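Local coordinates for protein retinol dehydratase (Spodoptera frugiperda, PDB 1FMJ) that converts retinol by dehydration, being a member of the sulfotransferase family that binds retinol together with adenosine 3',5'-diphosphate, at residues P8-E20 and V36-L50. Numbering follows the deposited sequence.
Sequences PFPYEFRELNPEE and VKLGPKGYMVYRPYL
Phe13 and Arg14 pair antiparallel with Leu38 and Lys37, and the backbone bonds Arg14 N to Lys37 O and Lys37 N to Arg14 O (2.8 Å) close the hydrogen-bonded pair. Gly39 N adds a bond to Glu12 O. Strand 13-14 thereby forms an outer strand of a small three-stranded sheet, beside the hairpin of strands 35-38 and 43-46. On one face, Leu50 CD1 sits over the centre of the Phe13 ring, 3.3 Å from its centroid, in a CH-pi contact. Phe13 CG lies between its backbone N and carbonyl carbon (chi1 70°), which carries the ring over to Val36 and Leu50. Nearby, Glu15 OE2 takes Arg47 NH1 at 2.8 Å on its syn lone pair, and NH2 more weakly. The two flat groups are turned 52° apart. On the other face, Arg14 and Lys37 run side by side, with Lys37 CG over one guanidinium face, toward its rim. Glu20 meets that guanidinium end-on in a salt bridge, OE1 to NH1 and OE2 to NH2, the latter 2.8 Å. Arg14 NH1 also donates to Glu15 O. Glu20 OE1 accepts from Asn17 N and Glu20 N donates to Asn17 OD1, a capping box with Asn17 as N-cap. Replacing Glu20 by alanine removes the carboxylate, and would probably leave Asn17 N without this acceptor and the guanidinium less firmly held over Lys37. Lys37 NZ turns to Gly42 O and Gly220 O. Backbone bonds, the Glu15-Arg47 salt bridge and apolar packing thus join strand 13-14 to the hairpin, while Arg14-Glu20 ties it to helix 18-24.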
loop_
_atom_site.group_PDB
_atom_site.type_symbol
_atom_site.label_atom_id
_atom_site.label_comp_id
_atom_site.label_asym_id
_atom_site.label_seq_id
_atom_site.Cartn_x
_atom_site.Cartn_y
_atom_site.Cartn_z
ATOM N N PRO A 8 7.227 -24.679 1.107
ATOM C CA PRO A 8 6.499 -25.071 2.344
ATOM C C PRO A 8 6.311 -23.853 3.251
ATOM O O PRO A 8 7.275 -23.362 3.837
ATOM C CB PRO A 8 7.343 -26.127 3.049
ATOM C CG PRO A 8 8.284 -26.601 1.925
ATOM C CD PRO A 8 8.531 -25.364 1.053
ATOM N N PHE A 9 5.076 -23.376 3.375
ATOM C CA PHE A 9 4.791 -22.209 4.203
ATOM C C PHE A 9 5.227 -22.466 5.645
ATOM O O PHE A 9 4.627 -23.268 6.355
ATOM C CB PHE A 9 3.298 -21.865 4.139
ATOM C CG PHE A 9 2.995 -20.443 4.493
ATOM C CD1 PHE A 9 3.618 -19.400 3.814
ATOM C CD2 PHE A 9 2.105 -20.137 5.515
ATOM C CE1 PHE A 9 3.358 -18.073 4.152
ATOM C CE2 PHE A 9 1.839 -18.813 5.858
ATOM C CZ PHE A 9 2.468 -17.780 5.175
ATOM N N PRO A 10 6.283 -21.773 6.096
ATOM C CA PRO A 10 6.834 -21.912 7.445
ATOM C C PRO A 10 6.225 -21.041 8.529
ATOM O O PRO A 10 6.768 -20.965 9.628
ATOM C CB PRO A 10 8.301 -21.579 7.232
ATOM C CG PRO A 10 8.206 -20.443 6.266
ATOM C CD PRO A 10 7.154 -20.918 5.269
ATOM N N TYR A 11 5.103 -20.394 8.242
ATOM C CA TYR A 11 4.497 -19.511 9.225
ATOM C C TYR A 11 3.185 -19.966 9.839
ATOM O O TYR A 11 2.328 -20.533 9.166
ATOM C CB TYR A 11 4.287 -18.130 8.605
ATOM C CG TYR A 11 5.551 -17.508 8.077
ATOM C CD1 TYR A 11 5.649 -17.110 6.747
ATOM C CD2 TYR A 11 6.646 -17.299 8.911
ATOM C CE1 TYR A 11 6.805 -16.513 6.258
ATOM C CE2 TYR A 11 7.813 -16.701 8.430
ATOM C CZ TYR A 11 7.878 -16.309 7.104
ATOM O OH TYR A 11 9.004 -15.683 6.632
ATOM N N GLU A 12 3.043 -19.709 11.131
ATOM C CA GLU A 12 1.821 -20.033 11.842
ATOM C C GLU A 12 1.213 -18.679 12.172
ATOM O O GLU A 12 1.918 -17.671 12.196
ATOM C CB GLU A 12 2.116 -20.783 13.139
ATOM C CG GLU A 12 2.865 -22.085 12.971
ATOM C CD GLU A 12 2.915 -22.876 14.263
ATOM O OE1 GLU A 12 3.057 -22.246 15.333
ATOM O OE2 GLU A 12 2.823 -24.122 14.209
ATOM N N PHE A 13 -0.090 -18.651 12.417
ATOM C CA PHE A 13 -0.756 -17.407 12.748
ATOM C C PHE A 13 -1.459 -17.579 14.082
ATOM O O PHE A 13 -1.708 -18.700 14.529
ATOM C CB PHE A 13 -1.776 -17.041 11.660
ATOM C CG PHE A 13 -2.973 -17.949 11.619
ATOM C CD1 PHE A 13 -4.087 -17.692 12.416
ATOM C CD2 PHE A 13 -2.984 -19.070 10.790
ATOM C CE1 PHE A 13 -5.202 -18.536 12.385
ATOM C CE2 PHE A 13 -4.091 -19.918 10.754
ATOM C CZ PHE A 13 -5.202 -19.651 11.552
ATOM N N ARG A 14 -1.767 -16.468 14.729
ATOM C CA ARG A 14 -2.455 -16.537 16.006
ATOM C C ARG A 14 -3.485 -15.439 16.057
ATOM O O ARG A 14 -3.332 -14.392 15.417
ATOM C CB ARG A 14 -1.484 -16.362 17.175
ATOM C CG ARG A 14 -0.989 -14.934 17.372
ATOM C CD ARG A 14 -0.121 -14.839 18.613
ATOM N NE ARG A 14 0.420 -13.499 18.836
ATOM C CZ ARG A 14 -0.311 -12.427 19.131
ATOM N NH1 ARG A 14 -1.628 -12.528 19.239
ATOM N NH2 ARG A 14 0.279 -11.250 19.322
ATOM N N GLU A 15 -4.539 -15.692 16.818
ATOM C CA GLU A 15 -5.600 -14.723 16.990
ATOM C C GLU A 15 -4.999 -13.642 17.869
ATOM O O GLU A 15 -3.944 -13.844 18.473
ATOM C CB GLU A 15 -6.784 -15.368 17.707
ATOM C CG GLU A 15 -7.384 -16.575 16.993
ATOM C CD GLU A 15 -8.113 -16.197 15.721
ATOM O OE1 GLU A 15 -8.827 -15.171 15.739
ATOM O OE2 GLU A 15 -7.986 -16.930 14.711
ATOM N N LEU A 16 -5.657 -12.492 17.925
ATOM C CA LEU A 16 -5.189 -11.396 18.759
ATOM C C LEU A 16 -5.569 -11.748 20.198
ATOM O O LEU A 16 -6.630 -12.326 20.434
ATOM C CB LEU A 16 -5.873 -10.095 18.326
ATOM C CG LEU A 16 -5.403 -9.539 16.977
ATOM C CD1 LEU A 16 -6.440 -8.603 16.359
ATOM C CD2 LEU A 16 -4.083 -8.820 17.195
ATOM N N ASN A 17 -4.707 -11.432 21.160
ATOM C CA ASN A 17 -5.038 -11.733 22.551
ATOM C C ASN A 17 -6.106 -10.742 23.002
ATOM O O ASN A 17 -6.469 -9.837 22.253
ATOM C CB ASN A 17 -3.792 -11.658 23.449
ATOM C CG ASN A 17 -3.103 -10.309 23.401
ATOM O OD1 ASN A 17 -3.705 -9.272 23.687
ATOM N ND2 ASN A 17 -1.821 -10.319 23.057
ATOM N N PRO A 18 -6.642 -10.904 24.220
ATOM C CA PRO A 18 -7.676 -9.968 24.673
ATOM C C PRO A 18 -7.301 -8.490 24.560
ATOM O O PRO A 18 -8.064 -7.693 24.013
ATOM C CB PRO A 18 -7.914 -10.399 26.115
ATOM C CG PRO A 18 -7.692 -11.886 26.043
ATOM C CD PRO A 18 -6.443 -11.985 25.204
ATOM N N GLU A 19 -6.126 -8.133 25.068
ATOM C CA GLU A 19 -5.674 -6.745 25.043
ATOM C C GLU A 19 -5.606 -6.170 23.635
ATOM O O GLU A 19 -6.079 -5.065 23.387
ATOM C CB GLU A 19 -4.300 -6.614 25.712
ATOM C CG GLU A 19 -3.820 -5.180 25.827
ATOM C CD GLU A 19 -2.447 -5.068 26.469
ATOM O OE1 GLU A 19 -1.474 -5.594 25.885
ATOM O OE2 GLU A 19 -2.343 -4.451 27.553
ATOM N N GLU A 20 -5.007 -6.916 22.717
ATOM C CA GLU A 20 -4.883 -6.468 21.336
ATOM C C GLU A 20 -6.272 -6.381 20.710
ATOM O O GLU A 20 -6.649 -5.352 20.140
ATOM C CB GLU A 20 -4.023 -7.452 20.540
ATOM C CG GLU A 20 -2.652 -7.713 21.135
ATOM C CD GLU A 20 -1.949 -8.878 20.472
ATOM O OE1 GLU A 20 -2.566 -9.961 20.367
ATOM O OE2 GLU A 20 -0.780 -8.720 20.061
ATOM N N VAL A 36 -5.443 -11.424 12.133
ATOM C CA VAL A 36 -4.704 -12.490 12.799
ATOM C C VAL A 36 -3.243 -12.113 12.601
ATOM O O VAL A 36 -2.885 -11.508 11.585
ATOM C CB VAL A 36 -4.931 -13.897 12.184
ATOM C CG1 VAL A 36 -6.393 -14.302 12.315
ATOM C CG2 VAL A 36 -4.469 -13.920 10.736
ATOM N N LYS A 37 -2.412 -12.434 13.586
ATOM C CA LYS A 37 -0.983 -12.147 13.525
ATOM C C LYS A 37 -0.354 -13.233 12.652
ATOM O O LYS A 37 -0.725 -14.403 12.758
ATOM C CB LYS A 37 -0.380 -12.206 14.930
ATOM C CG LYS A 37 0.273 -10.916 15.424
ATOM C CD LYS A 37 -0.742 -9.839 15.741
ATOM C CE LYS A 37 -0.107 -8.689 16.528
ATOM N NZ LYS A 37 0.945 -7.948 15.760
ATOM N N LEU A 38 0.595 -12.863 11.802
ATOM C CA LEU A 38 1.216 -13.850 10.922
ATOM C C LEU A 38 2.732 -13.883 10.999
ATOM O O LEU A 38 3.388 -12.860 10.854
ATOM C CB LEU A 38 0.791 -13.604 9.468
ATOM C CG LEU A 38 1.314 -14.612 8.440
ATOM C CD1 LEU A 38 0.939 -16.020 8.907
ATOM C CD2 LEU A 38 0.733 -14.327 7.059
ATOM N N GLY A 39 3.287 -15.072 11.222
ATOM C CA GLY A 39 4.733 -15.209 11.303
ATOM C C GLY A 39 5.332 -14.779 12.634
ATOM O O GLY A 39 4.642 -14.204 13.474
ATOM N N PRO A 40 6.628 -15.046 12.854
ATOM C CA PRO A 40 7.307 -14.677 14.100
ATOM C C PRO A 40 7.278 -13.179 14.385
ATOM O O PRO A 40 7.438 -12.759 15.531
ATOM C CB PRO A 40 8.724 -15.208 13.891
ATOM C CG PRO A 40 8.897 -15.115 12.393
ATOM C CD PRO A 40 7.576 -15.643 11.896
ATOM N N LYS A 41 7.081 -12.372 13.346
ATOM C CA LYS A 41 7.018 -10.926 13.514
ATOM C C LYS A 41 5.578 -10.454 13.767
ATOM O O LYS A 41 5.341 -9.293 14.090
ATOM C CB LYS A 41 7.597 -10.232 12.282
ATOM C CG LYS A 41 9.066 -10.535 12.061
ATOM C CD LYS A 41 9.581 -9.936 10.756
ATOM C CE LYS A 41 11.037 -10.324 10.522
ATOM N NZ LYS A 41 11.630 -9.679 9.308
ATOM N N GLY A 42 4.620 -11.363 13.626
ATOM C CA GLY A 42 3.227 -11.015 13.864
ATOM C C GLY A 42 2.668 -9.929 12.958
ATOM O O GLY A 42 2.061 -8.969 13.432
ATOM N N TYR A 43 2.869 -10.076 11.653
ATOM C CA TYR A 43 2.353 -9.102 10.701
ATOM C C TYR A 43 0.834 -9.164 10.710
ATOM O O TYR A 43 0.237 -10.240 10.593
ATOM C CB TYR A 43 2.868 -9.383 9.280
ATOM C CG TYR A 43 4.301 -8.942 9.026
ATOM C CD1 TYR A 43 5.303 -9.875 8.770
ATOM C CD2 TYR A 43 4.645 -7.587 9.007
ATOM C CE1 TYR A 43 6.621 -9.475 8.493
ATOM C CE2 TYR A 43 5.957 -7.175 8.734
ATOM C CZ TYR A 43 6.935 -8.126 8.478
ATOM O OH TYR A 43 8.224 -7.739 8.217
ATOM N N MET A 44 0.210 -8.001 10.873
ATOM C CA MET A 44 -1.236 -7.914 10.889
ATOM C C MET A 44 -1.815 -8.169 9.494
ATOM O O MET A 44 -1.635 -7.357 8.585
ATOM C CB MET A 44 -1.659 -6.529 11.382
ATOM C CG MET A 44 -1.485 -6.307 12.874
ATOM S SD MET A 44 -2.602 -7.335 13.840
ATOM C CE MET A 44 -4.045 -6.258 13.970
ATOM N N VAL A 45 -2.502 -9.294 9.317
ATOM C CA VAL A 45 -3.102 -9.575 8.020
ATOM C C VAL A 45 -4.576 -9.891 8.170
ATOM O O VAL A 45 -4.996 -10.539 9.135
ATOM C CB VAL A 45 -2.390 -10.754 7.269
ATOM C CG1 VAL A 45 -0.912 -10.433 7.073
ATOM C CG2 VAL A 45 -2.550 -12.053 8.028
ATOM N N TYR A 46 -5.373 -9.399 7.226
ATOM C CA TYR A 46 -6.803 -9.662 7.246
ATOM C C TYR A 46 -6.951 -11.177 7.131
ATOM O O TYR A 46 -6.300 -11.802 6.295
ATOM C CB TYR A 46 -7.486 -8.950 6.074
ATOM C CG TYR A 46 -7.777 -7.486 6.346
ATOM C CD1 TYR A 46 -7.157 -6.479 5.609
ATOM C CD2 TYR A 46 -8.681 -7.114 7.335
ATOM C CE1 TYR A 46 -7.435 -5.134 5.853
ATOM C CE2 TYR A 46 -8.969 -5.778 7.586
ATOM C CZ TYR A 46 -8.344 -4.794 6.841
ATOM O OH TYR A 46 -8.645 -3.480 7.084
ATOM N N ARG A 47 -7.804 -11.757 7.973
ATOM C CA ARG A 47 -8.006 -13.202 7.998
ATOM C C ARG A 47 -8.075 -13.887 6.628
ATOM O O ARG A 47 -7.430 -14.906 6.414
ATOM C CB ARG A 47 -9.251 -13.545 8.822
ATOM C CG ARG A 47 -9.289 -14.991 9.274
ATOM C CD ARG A 47 -10.547 -15.303 10.080
ATOM N NE ARG A 47 -10.439 -16.600 10.740
ATOM C CZ ARG A 47 -9.623 -16.854 11.761
ATOM N NH1 ARG A 47 -8.844 -15.897 12.244
ATOM N NH2 ARG A 47 -9.582 -18.068 12.295
ATOM N N PRO A 48 -8.866 -13.344 5.686
ATOM C CA PRO A 48 -8.973 -13.946 4.353
ATOM C C PRO A 48 -7.626 -14.154 3.658
ATOM O O PRO A 48 -7.542 -14.828 2.627
ATOM C CB PRO A 48 -9.851 -12.949 3.601
ATOM C CG PRO A 48 -10.761 -12.468 4.656
ATOM C CD PRO A 48 -9.817 -12.226 5.819
ATOM N N TYR A 49 -6.570 -13.573 4.212
ATOM C CA TYR A 49 -5.255 -13.718 3.606
ATOM C C TYR A 49 -4.759 -15.156 3.677
ATOM O O TYR A 49 -4.158 -15.665 2.727
ATOM C CB TYR A 49 -4.233 -12.813 4.294
ATOM C CG TYR A 49 -2.889 -12.869 3.621
ATOM C CD1 TYR A 49 -2.676 -12.233 2.399
ATOM C CD2 TYR A 49 -1.847 -13.627 4.155
ATOM C CE1 TYR A 49 -1.468 -12.353 1.719
ATOM C CE2 TYR A 49 -0.620 -13.754 3.478
ATOM C CZ TYR A 49 -0.444 -13.118 2.261
ATOM O OH TYR A 49 0.739 -13.271 1.562
ATOM N N LEU A 50 -5.030 -15.808 4.802
ATOM C CA LEU A 50 -4.582 -17.174 5.042
ATOM C C LEU A 50 -4.944 -18.211 3.981
ATOM O O LEU A 50 -4.272 -19.233 3.868
ATOM C CB LEU A 50 -5.079 -17.644 6.414
ATOM C CG LEU A 50 -4.595 -16.861 7.641
ATOM C CD1 LEU A 50 -5.348 -17.326 8.881
ATOM C CD2 LEU A 50 -3.102 -17.051 7.830
#